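Local coordinates for probable thiosulfate sulfurtransferase (PDB 2EG4), which probably transfers sulfur from thiosulfate to an acceptor such as cyanide, as family members do, and binds a zinc ion, at residues L36-E41 against N213-M218; A42-L47 against L122-E127; H131-D136 against L179-G184; R157-K162 against H219-E224. One frame throughout, in Å; residues are numbered along the deposited sequence.

Interactions 1 and 2 join the two rhodanese-like regions of the chain. Interactions 3 and 4 lie within the second. The centres of interactions 1 and 2 are about 5 Å apart, and the salt bridge from Arg-37 NH1 to Glu-43 OE2 (2.7 Å) ties them together. The centres of interactions 1 and 4 are about 11 Å apart, and both use the helix 217-223. Between them, Tyr-214 OH makes a hydrogen bond with Glu-220 OE1 at 2.8 Å. Interaction 3 meets interaction 4 through backbone bonds between 134-136 and Lys-162. Interaction 4 holds His-219, a zinc ligand. Gly-216 CA in interaction 1 lies about 10 Å from the zinc ion.

Interaction 1. Residues L36-E41 against N213-M218; sequences LRLREE and NYLGSM
Leu-36 and Leu-215 meet methyl to methyl. Leu-36 CD2 lies 3.3 Å from Leu-215 CD2, closer than a usual carbon contact. The two side chains run obliquely past each other. Leu-215 extends with CG trans to its own N (chi1 -173°), while Leu-36 has CG beside its N (chi1 -77°). The second torsions (near +55° in both) then turn each CD2 to the other. Leu-38 joins from further along the loop. Its CD1 is 4.4 Å from the same Leu-215 CD2, a looser contact. Phe-81 of the helix 73-84 touches both Leu-36 and Leu-215.

The backbones come close where Leu-36 O lies 3.8 Å from Gly-216 CA. No direct hydrogen bond crosses the contact. One water spans it instead, accepting from Leu-36 N at 3.0 Å and donating to Leu-215 O. Behind Gly-216 the chain folds over the Tyr-214 ring. Ser-217 N sits over the ring centre, 3.2 Å above its plane. Ser-217 OG donates to Tyr-214 O at 2.7 Å, almost in line with the carbonyl bond. This closes the turn that carries Leu-215 and Gly-216.

Glu-220 OE2 takes the N-H of Leu-38, so the loop is also tied to the helix that follows Gly-216. Across the segments the contact is mainly apolar. The water supplies the polar link, and the leucines, with Gly-216, supply the buried surface of this contact.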
loop_
_atom_site.group_PDB
_atom_site.type_symbol
_atom_site.label_atom_id
_atom_site.label_comp_id
_atom_site.label_asym_id
_atom_site.label_seq_id
_atom_site.Cartn_x
_atom_site.Cartn_y
_atom_site.Cartn_z
ATOM N N LEU A 36 1.167 -7.774 -8.652
ATOM C CA LEU A 36 0.832 -7.149 -9.922
ATOM C C LEU A 36 1.947 -6.991 -10.936
ATOM O O LEU A 36 3.120 -6.855 -10.572
ATOM C CB LEU A 36 0.241 -5.765 -9.664
ATOM C CG LEU A 36 -1.206 -5.685 -9.173
ATOM C CD1 LEU A 36 -1.408 -6.519 -7.933
ATOM C CD2 LEU A 36 -1.533 -4.253 -8.888
ATOM N N ARG A 37 1.565 -7.013 -12.213
ATOM C CA ARG A 37 2.492 -6.787 -13.316
ATOM C C ARG A 37 1.839 -5.622 -14.063
ATOM O O ARG A 37 0.719 -5.749 -14.574
ATOM C CB ARG A 37 2.613 -8.012 -14.233
ATOM C CG ARG A 37 3.627 -7.782 -15.345
ATOM C CD ARG A 37 3.762 -8.946 -16.315
ATOM N NE ARG A 37 4.790 -8.703 -17.335
ATOM C CZ ARG A 37 4.607 -7.978 -18.438
ATOM N NH1 ARG A 37 3.427 -7.420 -18.668
ATOM N NH2 ARG A 37 5.601 -7.810 -19.313
ATOM N N LEU A 38 2.526 -4.483 -14.099
ATOM C CA LEU A 38 1.981 -3.290 -14.724
ATOM C C LEU A 38 2.966 -2.679 -15.691
ATOM O O LEU A 38 3.723 -1.767 -15.340
ATOM C CB LEU A 38 1.585 -2.281 -13.641
ATOM C CG LEU A 38 0.562 -2.765 -12.606
ATOM C CD1 LEU A 38 0.494 -1.759 -11.448
ATOM C CD2 LEU A 38 -0.812 -2.906 -13.242
ATOM N N ARG A 39 2.967 -3.202 -16.910
ATOM C CA ARG A 39 3.859 -2.693 -17.954
ATOM C C ARG A 39 3.044 -2.054 -19.081
ATOM O O ARG A 39 3.342 -0.929 -19.517
ATOM C CB ARG A 39 4.739 -3.805 -18.530
ATOM C CG ARG A 39 5.795 -3.297 -19.549
ATOM C CD ARG A 39 6.659 -4.423 -20.146
ATOM N NE ARG A 39 7.696 -3.893 -21.035
ATOM C CZ ARG A 39 8.474 -4.636 -21.818
ATOM N NH1 ARG A 39 8.338 -5.959 -21.840
ATOM N NH2 ARG A 39 9.402 -4.055 -22.574
ATOM N N GLU A 40 2.012 -2.760 -19.540
ATOM C CA GLU A 40 1.164 -2.269 -20.625
ATOM C C GLU A 40 -0.059 -1.492 -20.125
ATOM O O GLU A 40 -0.575 -1.738 -19.034
ATOM C CB GLU A 40 0.657 -3.431 -21.481
ATOM C CG GLU A 40 1.705 -4.435 -21.939
ATOM C CD GLU A 40 2.875 -3.775 -22.657
ATOM O OE1 GLU A 40 2.653 -2.749 -23.326
ATOM O OE2 GLU A 40 4.000 -4.298 -22.559
ATOM N N GLU A 41 -0.557 -0.570 -20.949
ATOM C CA GLU A 41 -1.746 0.181 -20.565
ATOM C C GLU A 41 -2.895 -0.787 -20.219
ATOM O O GLU A 41 -3.656 -0.544 -19.282
ATOM C CB GLU A 41 -2.155 1.121 -21.714
ATOM C CG GLU A 41 -3.462 1.908 -21.537
ATOM C CD GLU A 41 -3.449 2.895 -20.378
ATOM O OE1 GLU A 41 -2.354 3.289 -19.931
ATOM O OE2 GLU A 41 -4.548 3.280 -19.925
ATOM N N ASN A 213 4.546 4.932 -4.936
ATOM C CA ASN A 213 4.797 3.524 -4.635
ATOM C C ASN A 213 4.975 2.639 -5.860
ATOM O O ASN A 213 4.089 2.577 -6.702
ATOM C CB ASN A 213 3.598 3.015 -3.794
ATOM C CG ASN A 213 3.834 1.652 -3.119
ATOM O OD1 ASN A 213 2.868 0.966 -2.709
ATOM N ND2 ASN A 213 5.068 1.276 -2.961
ATOM N N TYR A 214 6.113 1.954 -5.936
ATOM C CA TYR A 214 6.397 1.035 -7.039
ATOM C C TYR A 214 5.728 -0.263 -6.628
ATOM O O TYR A 214 6.350 -1.149 -6.045
ATOM C CB TYR A 214 7.907 0.808 -7.220
ATOM C CG TYR A 214 8.234 -0.236 -8.280
ATOM C CD1 TYR A 214 7.325 -0.540 -9.293
ATOM C CD2 TYR A 214 9.433 -0.938 -8.243
ATOM C CE1 TYR A 214 7.605 -1.540 -10.235
ATOM C CE2 TYR A 214 9.726 -1.918 -9.172
ATOM C CZ TYR A 214 8.797 -2.221 -10.166
ATOM O OH TYR A 214 9.070 -3.223 -11.060
ATOM N N LEU A 215 4.445 -0.362 -6.967
ATOM C CA LEU A 215 3.646 -1.519 -6.591
ATOM C C LEU A 215 4.195 -2.852 -7.098
ATOM O O LEU A 215 4.195 -3.831 -6.358
ATOM C CB LEU A 215 2.207 -1.289 -7.049
ATOM C CG LEU A 215 1.171 -2.313 -6.611
ATOM C CD1 LEU A 215 1.171 -2.473 -5.081
ATOM C CD2 LEU A 215 -0.174 -1.858 -7.122
ATOM N N GLY A 216 4.681 -2.899 -8.342
ATOM C CA GLY A 216 5.242 -4.148 -8.854
ATOM C C GLY A 216 6.414 -4.597 -8.012
ATOM O O GLY A 216 6.633 -5.807 -7.732
ATOM N N SER A 217 7.188 -3.604 -7.591
ATOM C CA SER A 217 8.355 -3.808 -6.743
ATOM C C SER A 217 9.348 -4.838 -7.266
ATOM O O SER A 217 9.369 -5.143 -8.460
ATOM C CB SER A 217 7.932 -4.177 -5.317
ATOM O OG SER A 217 7.682 -3.011 -4.548
ATOM N N MET A 218 10.187 -5.353 -6.370
ATOM C CA MET A 218 11.233 -6.316 -6.747
ATOM C C MET A 218 10.735 -7.610 -7.414
ATOM O O MET A 218 11.409 -8.168 -8.287
ATOM C CB MET A 218 12.092 -6.646 -5.514
ATOM C CG MET A 218 13.572 -6.852 -5.807
ATOM S SD MET A 218 14.404 -5.389 -6.559
ATOM C CE MET A 218 15.628 -6.258 -7.501
HETATM O O HOH W 1 2.847 -6.446 -6.599
#

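Interaction 2. Residues A42-L47 against L122-E127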
loop_
_atom_site.group_PDB
_atom_site.type_symbol
_atom_site.label_atom_id
_atom_site.label_comp_id
_atom_site.label_asym_id
_atom_site.label_seq_id
_atom_site.Cartn_x
_atom_site.Cartn_y
_atom_site.Cartn_z
ATOM N N ALA A 42 -3.021 -1.885 -20.970
ATOM C CA ALA A 42 -4.101 -2.851 -20.699
ATOM C C ALA A 42 -4.009 -3.404 -19.277
ATOM O O ALA A 42 -5.032 -3.734 -18.658
ATOM C CB ALA A 42 -4.050 -4.010 -21.706
ATOM N N GLU A 43 -2.785 -3.533 -18.765
ATOM C CA GLU A 43 -2.601 -4.043 -17.399
ATOM C C GLU A 43 -3.047 -3.030 -16.364
ATOM O O GLU A 43 -3.649 -3.394 -15.351
ATOM C CB GLU A 43 -1.136 -4.448 -17.189
ATOM C CG GLU A 43 -0.781 -5.674 -18.019
ATOM C CD GLU A 43 0.673 -6.069 -17.925
ATOM O OE1 GLU A 43 1.538 -5.216 -18.214
ATOM O OE2 GLU A 43 0.937 -7.247 -17.590
ATOM N N LEU A 44 -2.770 -1.752 -16.606
ATOM C CA LEU A 44 -3.215 -0.716 -15.680
ATOM C C LEU A 44 -4.740 -0.646 -15.731
ATOM O O LEU A 44 -5.406 -0.506 -14.699
ATOM C CB LEU A 44 -2.612 0.644 -16.058
ATOM C CG LEU A 44 -1.102 0.779 -15.822
ATOM C CD1 LEU A 44 -0.557 1.978 -16.590
ATOM C CD2 LEU A 44 -0.822 0.959 -14.335
ATOM N N LYS A 45 -5.302 -0.755 -16.932
ATOM C CA LYS A 45 -6.750 -0.713 -17.064
ATOM C C LYS A 45 -7.401 -1.916 -16.401
ATOM O O LYS A 45 -8.516 -1.816 -15.871
ATOM C CB LYS A 45 -7.161 -0.656 -18.535
ATOM C CG LYS A 45 -7.295 0.759 -19.038
ATOM C CD LYS A 45 -8.480 1.487 -18.392
ATOM C CE LYS A 45 -8.404 2.980 -18.659
ATOM N NZ LYS A 45 -9.629 3.720 -18.224
ATOM N N ALA A 46 -6.708 -3.046 -16.436
ATOM C CA ALA A 46 -7.208 -4.272 -15.796
ATOM C C ALA A 46 -7.277 -4.029 -14.272
ATOM O O ALA A 46 -8.246 -4.403 -13.611
ATOM C CB ALA A 46 -6.271 -5.437 -16.108
ATOM N N LEU A 47 -6.256 -3.376 -13.732
ATOM C CA LEU A 47 -6.249 -3.089 -12.292
ATOM C C LEU A 47 -7.394 -2.158 -11.937
ATOM O O LEU A 47 -8.104 -2.372 -10.958
ATOM C CB LEU A 47 -4.919 -2.464 -11.892
ATOM C CG LEU A 47 -4.826 -1.955 -10.447
ATOM C CD1 LEU A 47 -5.158 -3.083 -9.440
ATOM C CD2 LEU A 47 -3.410 -1.486 -10.235
ATOM N N LEU A 122 1.288 6.044 -8.049
ATOM C CA LEU A 122 2.038 4.884 -8.476
ATOM C C LEU A 122 3.300 5.078 -9.297
ATOM O O LEU A 122 3.464 6.083 -9.967
ATOM C CB LEU A 122 1.070 4.026 -9.300
ATOM C CG LEU A 122 1.503 2.766 -10.038
ATOM C CD1 LEU A 122 1.707 1.652 -9.035
ATOM C CD2 LEU A 122 0.427 2.386 -11.070
ATOM N N LEU A 123 4.174 4.085 -9.213
ATOM C CA LEU A 123 5.351 3.989 -10.067
ATOM C C LEU A 123 5.254 2.634 -10.802
ATOM O O LEU A 123 5.103 1.586 -10.177
ATOM C CB LEU A 123 6.652 3.949 -9.270
ATOM C CG LEU A 123 7.152 5.251 -8.676
ATOM C CD1 LEU A 123 8.429 4.947 -7.906
ATOM C CD2 LEU A 123 7.396 6.275 -9.775
ATOM N N THR A 124 5.352 2.655 -12.124
ATOM C CA THR A 124 5.383 1.419 -12.885
ATOM C C THR A 124 6.888 1.116 -12.906
ATOM O O THR A 124 7.685 1.969 -12.485
ATOM C CB THR A 124 4.942 1.634 -14.339
ATOM O OG1 THR A 124 5.752 2.667 -14.912
ATOM C CG2 THR A 124 3.467 2.049 -14.415
ATOM N N ALA A 125 7.276 -0.051 -13.413
ATOM C CA ALA A 125 8.693 -0.432 -13.478
ATOM C C ALA A 125 9.464 0.588 -14.284
ATOM O O ALA A 125 10.557 0.998 -13.903
ATOM C CB ALA A 125 8.864 -1.797 -14.115
ATOM N N ASP A 126 8.898 0.990 -15.411
ATOM C CA ASP A 126 9.574 1.983 -16.241
ATOM C C ASP A 126 9.786 3.305 -15.517
ATOM O O ASP A 126 10.838 3.952 -15.657
ATOM C CB ASP A 126 8.774 2.207 -17.515
ATOM C CG ASP A 126 9.212 1.290 -18.615
ATOM O OD1 ASP A 126 9.995 1.752 -19.477
ATOM O OD2 ASP A 126 8.802 0.108 -18.596
ATOM N N GLU A 127 8.798 3.710 -14.725
ATOM C CA GLU A 127 8.909 4.962 -13.996
ATOM C C GLU A 127 9.917 4.802 -12.862
ATOM O O GLU A 127 10.693 5.712 -12.582
ATOM C CB GLU A 127 7.540 5.389 -13.460
ATOM C CG GLU A 127 6.594 5.812 -14.592
ATOM C CD GLU A 127 5.133 5.828 -14.184
ATOM O OE1 GLU A 127 4.799 5.246 -13.128
ATOM O OE2 GLU A 127 4.323 6.401 -14.936
#
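Leu-44 and Leu-122 touch through one methyl each. Leu-44 CD2 is 3.8 Å from Leu-122 CD2, an ordinary van der Waals distance. The same Leu-44 methyl comes within 4.4 Å of Thr-124 CG2. Leu-44 thus points its CD2 branch at two residues on one side of the loop. Leu-122 reaches it with CG trans to the backbone N (chi1 175°). No hydrogen bond crosses between the segments.

The next shell fixes Thr-124. Its methyl turns to Leu-44, and its hydroxyl turns to the start of the helix 125-129. Thr-124 OG1 accepts from Glu-127 N at 3.2 Å. In return, Thr-124 N donates to Glu-127 OE1 at 2.8 Å. That N-H meets the anti side of the carboxylate, 35° out of its plane. The bond to OG1 helps to fix the rotation of the Thr-124 side chain, with the methyl toward Leu-44. The bond from Thr-124 N holds the Glu-127 carboxylate. Glu-127 is held in turn by two arginines: Arg-212 pairs with OE1 and Arg-119 with OE2. Arg-212 also bonds to Leu-122 O.

Further out, Leu-122 packs on Leu-215 and on Leu-84 of the helix 73-84. Leu-47, one turn on from Leu-44, packs on Leu-36, Phe-81 and Leu-84. The contact is thus part of a larger apolar layer. It joins the helix 41-57 of the first rhodanese-like region to the segment 122-127 of the second. Thr-124 and Glu-127 form a capping box, with Thr-124 as the N-cap of the helix 125-129.

Interaction 3. Residues H131-D136 against L179-G184; sequences HPLLLD and LGLQPG
Leu-133 meets Leu-181 across the contact, and the flat group beside it is the ring of His-131. The ring uses its edge. Leu-133 N donates to His-131 ND1 at 2.9 Å, with the nitrogen exactly in the ring plane and an N-H...N angle of 160°. The histidine thus holds the backbone at the residue that starts the contact. His-131 also packs on Leu-123.

The touching groups themselves are branched and apolar. Leu-133 CD2 lies 3.7 Å from Leu-181 CD2. Leu-135 CD1 approaches Leu-181 CD1 at 4.4 Å, so Leu-181 spreads its two methyls to two leucines two positions apart, Leu-133 just before the strand and Leu-135 within it. In Leu-133, CG is trans to the backbone N (chi1 179°), which extends the side chain toward Leu-181. Leu-181 keeps its CG beside its own N (chi1 -53°). No hydrogen bond crosses between the segments.

Leu-181 takes part in the Schellman motif that ends the helix 175-179. Gly-180 is its C-prime residue and takes a positive phi. Leu-181 N returns to Leu-176 O, and Gly-180 N to Glu-177 O. This turn brings Leu-181 onto the sheet, where it also touches Val-187. The strand 134-136 lies between 162-163 and 186-190 in the parallel sheet of the second rhodanese-like region. Leu-181 packs against one side of it, and the loop then leads into the strand 186-190.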
loop_
_atom_site.group_PDB
_atom_site.type_symbol
_atom_site.label_atom_id
_atom_site.label_comp_id
_atom_site.label_asym_id
_atom_site.label_seq_id
_atom_site.Cartn_x
_atom_site.Cartn_y
_atom_site.Cartn_z
ATOM N N HIS A 131 13.532 6.888 -11.990
ATOM C CA HIS A 131 13.376 7.756 -10.836
ATOM C C HIS A 131 14.731 8.125 -10.231
ATOM O O HIS A 131 15.589 7.273 -10.041
ATOM C CB HIS A 131 12.497 7.074 -9.784
ATOM C CG HIS A 131 11.865 8.026 -8.821
ATOM N ND1 HIS A 131 12.596 8.784 -7.929
ATOM C CD2 HIS A 131 10.566 8.349 -8.613
ATOM C CE1 HIS A 131 11.774 9.530 -7.214
ATOM N NE2 HIS A 131 10.537 9.284 -7.606
ATOM N N PRO A 132 14.931 9.411 -9.924
ATOM C CA PRO A 132 16.198 9.876 -9.345
ATOM C C PRO A 132 16.431 9.498 -7.902
ATOM O O PRO A 132 17.576 9.498 -7.438
ATOM C CB PRO A 132 16.127 11.387 -9.527
ATOM C CG PRO A 132 14.666 11.662 -9.378
ATOM C CD PRO A 132 14.022 10.539 -10.180
ATOM N N LEU A 133 15.361 9.183 -7.178
ATOM C CA LEU A 133 15.509 8.820 -5.775
ATOM C C LEU A 133 14.533 7.733 -5.360
ATOM O O LEU A 133 13.398 8.006 -4.971
ATOM C CB LEU A 133 15.327 10.046 -4.885
ATOM C CG LEU A 133 15.424 9.810 -3.369
ATOM C CD1 LEU A 133 16.583 8.875 -3.029
ATOM C CD2 LEU A 133 15.577 11.154 -2.682
ATOM N N LEU A 134 15.025 6.506 -5.429
ATOM C CA LEU A 134 14.252 5.332 -5.091
ATOM C C LEU A 134 14.744 4.799 -3.779
ATOM O O LEU A 134 15.923 4.470 -3.650
ATOM C CB LEU A 134 14.468 4.225 -6.113
ATOM C CG LEU A 134 13.483 3.968 -7.232
ATOM C CD1 LEU A 134 13.905 2.695 -7.939
ATOM C CD2 LEU A 134 12.070 3.828 -6.656
ATOM N N LEU A 135 13.839 4.697 -2.818
ATOM C CA LEU A 135 14.179 4.129 -1.526
ATOM C C LEU A 135 13.669 2.698 -1.445
ATOM O O LEU A 135 12.473 2.436 -1.662
ATOM C CB LEU A 135 13.548 4.939 -0.388
ATOM C CG LEU A 135 13.975 6.403 -0.378
ATOM C CD1 LEU A 135 13.332 7.097 0.806
ATOM C CD2 LEU A 135 15.505 6.470 -0.300
ATOM N N ASP A 136 14.590 1.783 -1.158
ATOM C CA ASP A 136 14.293 0.365 -0.983
ATOM C C ASP A 136 14.021 0.253 0.525
ATOM O O ASP A 136 14.942 0.429 1.344
ATOM C CB ASP A 136 15.525 -0.439 -1.356
ATOM C CG ASP A 136 15.311 -1.926 -1.284
ATOM O OD1 ASP A 136 14.469 -2.394 -0.481
ATOM O OD2 ASP A 136 15.997 -2.634 -2.050
ATOM N N LEU A 179 16.606 11.252 6.894
ATOM C CA LEU A 179 16.635 10.742 5.526
ATOM C C LEU A 179 17.166 11.788 4.550
ATOM O O LEU A 179 17.479 11.477 3.403
ATOM C CB LEU A 179 15.238 10.293 5.090
ATOM C CG LEU A 179 14.645 9.037 5.736
ATOM C CD1 LEU A 179 13.216 8.838 5.227
ATOM C CD2 LEU A 179 15.497 7.826 5.407
ATOM N N GLY A 180 17.260 13.030 5.008
ATOM C CA GLY A 180 17.754 14.081 4.139
ATOM C C GLY A 180 16.752 14.472 3.067
ATOM O O GLY A 180 17.131 14.831 1.953
ATOM N N LEU A 181 15.469 14.392 3.401
ATOM C CA LEU A 181 14.417 14.760 2.466
ATOM C C LEU A 181 13.757 16.026 2.978
ATOM O O LEU A 181 14.094 16.524 4.048
ATOM C CB LEU A 181 13.363 13.647 2.374
ATOM C CG LEU A 181 13.867 12.236 2.077
ATOM C CD1 LEU A 181 12.712 11.252 2.207
ATOM C CD2 LEU A 181 14.474 12.180 0.684
ATOM N N GLN A 182 12.807 16.546 2.212
ATOM C CA GLN A 182 12.086 17.736 2.622
ATOM C C GLN A 182 10.744 17.778 1.920
ATOM O O GLN A 182 10.568 17.184 0.856
ATOM C CB GLN A 182 12.896 18.995 2.301
ATOM C CG GLN A 182 13.290 19.134 0.856
ATOM C CD GLN A 182 14.297 20.248 0.658
ATOM O OE1 GLN A 182 14.023 21.410 0.970
ATOM N NE2 GLN A 182 15.473 19.900 0.145
ATOM N N PRO A 183 9.768 18.474 2.515
ATOM C CA PRO A 183 8.447 18.559 1.897
ATOM C C PRO A 183 8.517 18.898 0.414
ATOM O O PRO A 183 9.371 19.676 -0.018
ATOM C CB PRO A 183 7.760 19.645 2.713
ATOM C CG PRO A 183 8.330 19.426 4.079
ATOM C CD PRO A 183 9.800 19.215 3.791
ATOM N N GLY A 184 7.625 18.289 -0.360
ATOM C CA GLY A 184 7.578 18.542 -1.783
ATOM C C GLY A 184 8.512 17.710 -2.634
ATOM O O GLY A 184 8.352 17.676 -3.851
#

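Interaction 4. Residues R157-K162 against H219-E224; sequences RIPGSK and HEWLQE. With ZN (zinc ion), chain C; SO4 (sulfate ion), chain E.
Ile-158 packs over one face of the Trp-221 indole, and this is the tight part of the contact. Ile-158 CG1 sits 3.8 Å from the centroid of the five-membered ring, only 15° off its normal, in a CH-pi contact. CD1 lies above the rim of the six-membered ring, 3.8 Å from Trp-221 CE3. CG2 reaches Trp-221 CZ2 at 3.9 Å. Three carbons of one side chain thus cover one face. Trp-221 has CG trans to its N (chi1 -171°), which extends the indole toward the loop. Its NE1 bonds to Pro-227 O, which helps to fix the ring.

Pro-159 is looser. Its CD comes only to 4.3 Å from Trp-221 CZ2, at the margin of the contact. Pro-159 belongs to a type II beta turn from Ile-158 to Ser-161. Ile-158 O accepts from both Ser-161 N and Ser-161 OG. On the solvent side, where Gly-160 is exposed, a sulfate is bound, probably from the crystallisation liquor. Arg-157 NE and Gly-160 N each donate to O4 at 2.9 Å, while Arg-157 NH2 donates to O1. The guanidinium meets the anion at its edge.

On the helix 217-223, His-219 ND1 binds the zinc ion at 2.1 Å. Cys-151, Cys-152 and His-192 complete the site. Trp-221 also packs on Ala-129 of the helix 125-129, and Ile-158 on Leu-134 of the strand 134-136. Ile-158 and Trp-221 thus join the helix 217-223 to the helix 125-129 and to the strand 134-136.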
loop_
_atom_site.group_PDB
_atom_site.type_symbol
_atom_site.label_atom_id
_atom_site.label_comp_id
_atom_site.label_asym_id
_atom_site.label_seq_id
_atom_site.Cartn_x
_atom_site.Cartn_y
_atom_site.Cartn_z
ATOM N N ARG A 157 18.713 -5.749 -5.651
ATOM C CA ARG A 157 18.052 -4.465 -5.501
ATOM C C ARG A 157 18.101 -3.757 -6.839
ATOM O O ARG A 157 18.854 -4.144 -7.739
ATOM C CB ARG A 157 18.797 -3.610 -4.473
ATOM C CG ARG A 157 20.251 -3.373 -4.867
ATOM C CD ARG A 157 20.926 -2.298 -4.012
ATOM N NE ARG A 157 22.326 -2.091 -4.405
ATOM C CZ ARG A 157 23.330 -2.886 -4.045
ATOM N NH1 ARG A 157 23.101 -3.946 -3.279
ATOM N NH2 ARG A 157 24.568 -2.616 -4.439
ATOM N N ILE A 158 17.279 -2.727 -6.979
ATOM C CA ILE A 158 17.259 -1.945 -8.196
ATOM C C ILE A 158 18.550 -1.128 -8.124
ATOM O O ILE A 158 18.836 -0.513 -7.109
ATOM C CB ILE A 158 15.985 -1.052 -8.238
ATOM C CG1 ILE A 158 14.766 -1.963 -8.446
ATOM C CG2 ILE A 158 16.074 -0.013 -9.370
ATOM C CD1 ILE A 158 13.433 -1.251 -8.341
ATOM N N PRO A 159 19.355 -1.140 -9.202
ATOM C CA PRO A 159 20.619 -0.384 -9.204
ATOM C C PRO A 159 20.411 1.090 -8.896
ATOM O O PRO A 159 19.493 1.717 -9.426
ATOM C CB PRO A 159 21.154 -0.615 -10.617
ATOM C CG PRO A 159 20.541 -1.972 -11.009
ATOM C CD PRO A 159 19.127 -1.785 -10.507
ATOM N N GLY A 160 21.263 1.640 -8.030
ATOM C CA GLY A 160 21.166 3.050 -7.692
ATOM C C GLY A 160 20.238 3.400 -6.541
ATOM O O GLY A 160 20.215 4.535 -6.075
ATOM N N SER A 161 19.460 2.430 -6.066
ATOM C CA SER A 161 18.538 2.702 -4.969
ATOM C C SER A 161 19.261 2.841 -3.627
ATOM O O SER A 161 20.384 2.367 -3.463
ATOM C CB SER A 161 17.513 1.570 -4.860
ATOM O OG SER A 161 18.178 0.359 -4.588
ATOM N N LYS A 162 18.599 3.482 -2.673
ATOM C CA LYS A 162 19.182 3.658 -1.344
ATOM C C LYS A 162 18.321 2.909 -0.346
ATOM O O LYS A 162 17.099 2.897 -0.464
ATOM C CB LYS A 162 19.233 5.142 -0.986
ATOM C CG LYS A 162 19.934 6.002 -2.040
ATOM C CD LYS A 162 21.355 5.524 -2.305
ATOM C CE LYS A 162 22.047 6.408 -3.344
ATOM N NZ LYS A 162 23.408 5.905 -3.697
ATOM N N HIS A 219 9.564 -8.099 -7.024
ATOM C CA HIS A 219 9.057 -9.304 -7.672
ATOM C C HIS A 219 8.882 -9.037 -9.169
ATOM O O HIS A 219 9.393 -9.787 -10.007
ATOM C CB HIS A 219 7.722 -9.749 -7.051
ATOM C CG HIS A 219 7.245 -11.077 -7.552
ATOM N ND1 HIS A 219 7.621 -12.270 -6.972
ATOM C CD2 HIS A 219 6.458 -11.403 -8.605
ATOM C CE1 HIS A 219 7.087 -13.274 -7.646
ATOM N NE2 HIS A 219 6.379 -12.775 -8.641
ATOM N N GLU A 220 8.188 -7.956 -9.522
ATOM C CA GLU A 220 7.993 -7.665 -10.933
ATOM C C GLU A 220 9.317 -7.377 -11.619
ATOM O O GLU A 220 9.577 -7.871 -12.706
ATOM C CB GLU A 220 7.083 -6.465 -11.127
ATOM C CG GLU A 220 6.932 -6.125 -12.592
ATOM C CD GLU A 220 6.198 -4.842 -12.815
ATOM O OE1 GLU A 220 6.498 -3.850 -12.107
ATOM O OE2 GLU A 220 5.329 -4.812 -13.716
ATOM N N TRP A 221 10.161 -6.588 -10.960
ATOM C CA TRP A 221 11.450 -6.203 -11.531
ATOM C C TRP A 221 12.249 -7.425 -11.964
ATOM O O TRP A 221 12.823 -7.448 -13.054
ATOM C CB TRP A 221 12.241 -5.357 -10.513
ATOM C CG TRP A 221 13.514 -4.726 -11.070
ATOM C CD1 TRP A 221 14.768 -5.275 -11.104
ATOM C CD2 TRP A 221 13.633 -3.420 -11.662
ATOM N NE1 TRP A 221 15.665 -4.387 -11.683
ATOM C CE2 TRP A 221 14.993 -3.245 -12.035
ATOM C CE3 TRP A 221 12.728 -2.385 -11.913
ATOM C CZ2 TRP A 221 15.461 -2.069 -12.647
ATOM C CZ3 TRP A 221 13.188 -1.214 -12.516
ATOM C CH2 TRP A 221 14.547 -1.066 -12.874
ATOM N N LEU A 222 12.270 -8.450 -11.124
ATOM C CA LEU A 222 13.003 -9.670 -11.460
ATOM C C LEU A 222 12.284 -10.499 -12.530
ATOM O O LEU A 222 12.925 -11.057 -13.411
ATOM C CB LEU A 222 13.225 -10.519 -10.207
ATOM C CG LEU A 222 14.232 -9.931 -9.203
ATOM C CD1 LEU A 222 14.276 -10.781 -7.939
ATOM C CD2 LEU A 222 15.628 -9.860 -9.857
ATOM N N GLN A 223 10.958 -10.575 -12.467
ATOM C CA GLN A 223 10.239 -11.344 -13.486
ATOM C C GLN A 223 10.512 -10.767 -14.874
ATOM O O GLN A 223 10.611 -11.497 -15.861
ATOM C CB GLN A 223 8.736 -11.341 -13.195
ATOM C CG GLN A 223 8.349 -12.248 -12.029
ATOM C CD GLN A 223 8.864 -13.679 -12.216
ATOM O OE1 GLN A 223 8.679 -14.283 -13.278
ATOM N NE2 GLN A 223 9.503 -14.224 -11.182
ATOM N N GLU A 224 10.656 -9.447 -14.944
ATOM C CA GLU A 224 10.909 -8.755 -16.204
ATOM C C GLU A 224 12.348 -8.900 -16.705
ATOM O O GLU A 224 12.637 -8.585 -17.851
ATOM C CB GLU A 224 10.581 -7.268 -16.052
ATOM C CG GLU A 224 9.081 -6.955 -16.000
ATOM C CD GLU A 224 8.428 -7.180 -17.348
ATOM O OE1 GLU A 224 8.989 -6.724 -18.362
ATOM O OE2 GLU A 224 7.349 -7.801 -17.401
HETATM ZN ZN ZN C . 8.935 -12.684 -5.341
HETATM S S SO4 E . 24.377 0.257 -6.716
HETATM O O1 SO4 E . 25.251 -0.947 -6.897
HETATM O O2 SO4 E . 24.861 1.077 -5.558
HETATM O O3 SO4 E . 24.421 1.085 -7.966
HETATM O O4 SO4 E . 22.965 -0.176 -6.454
#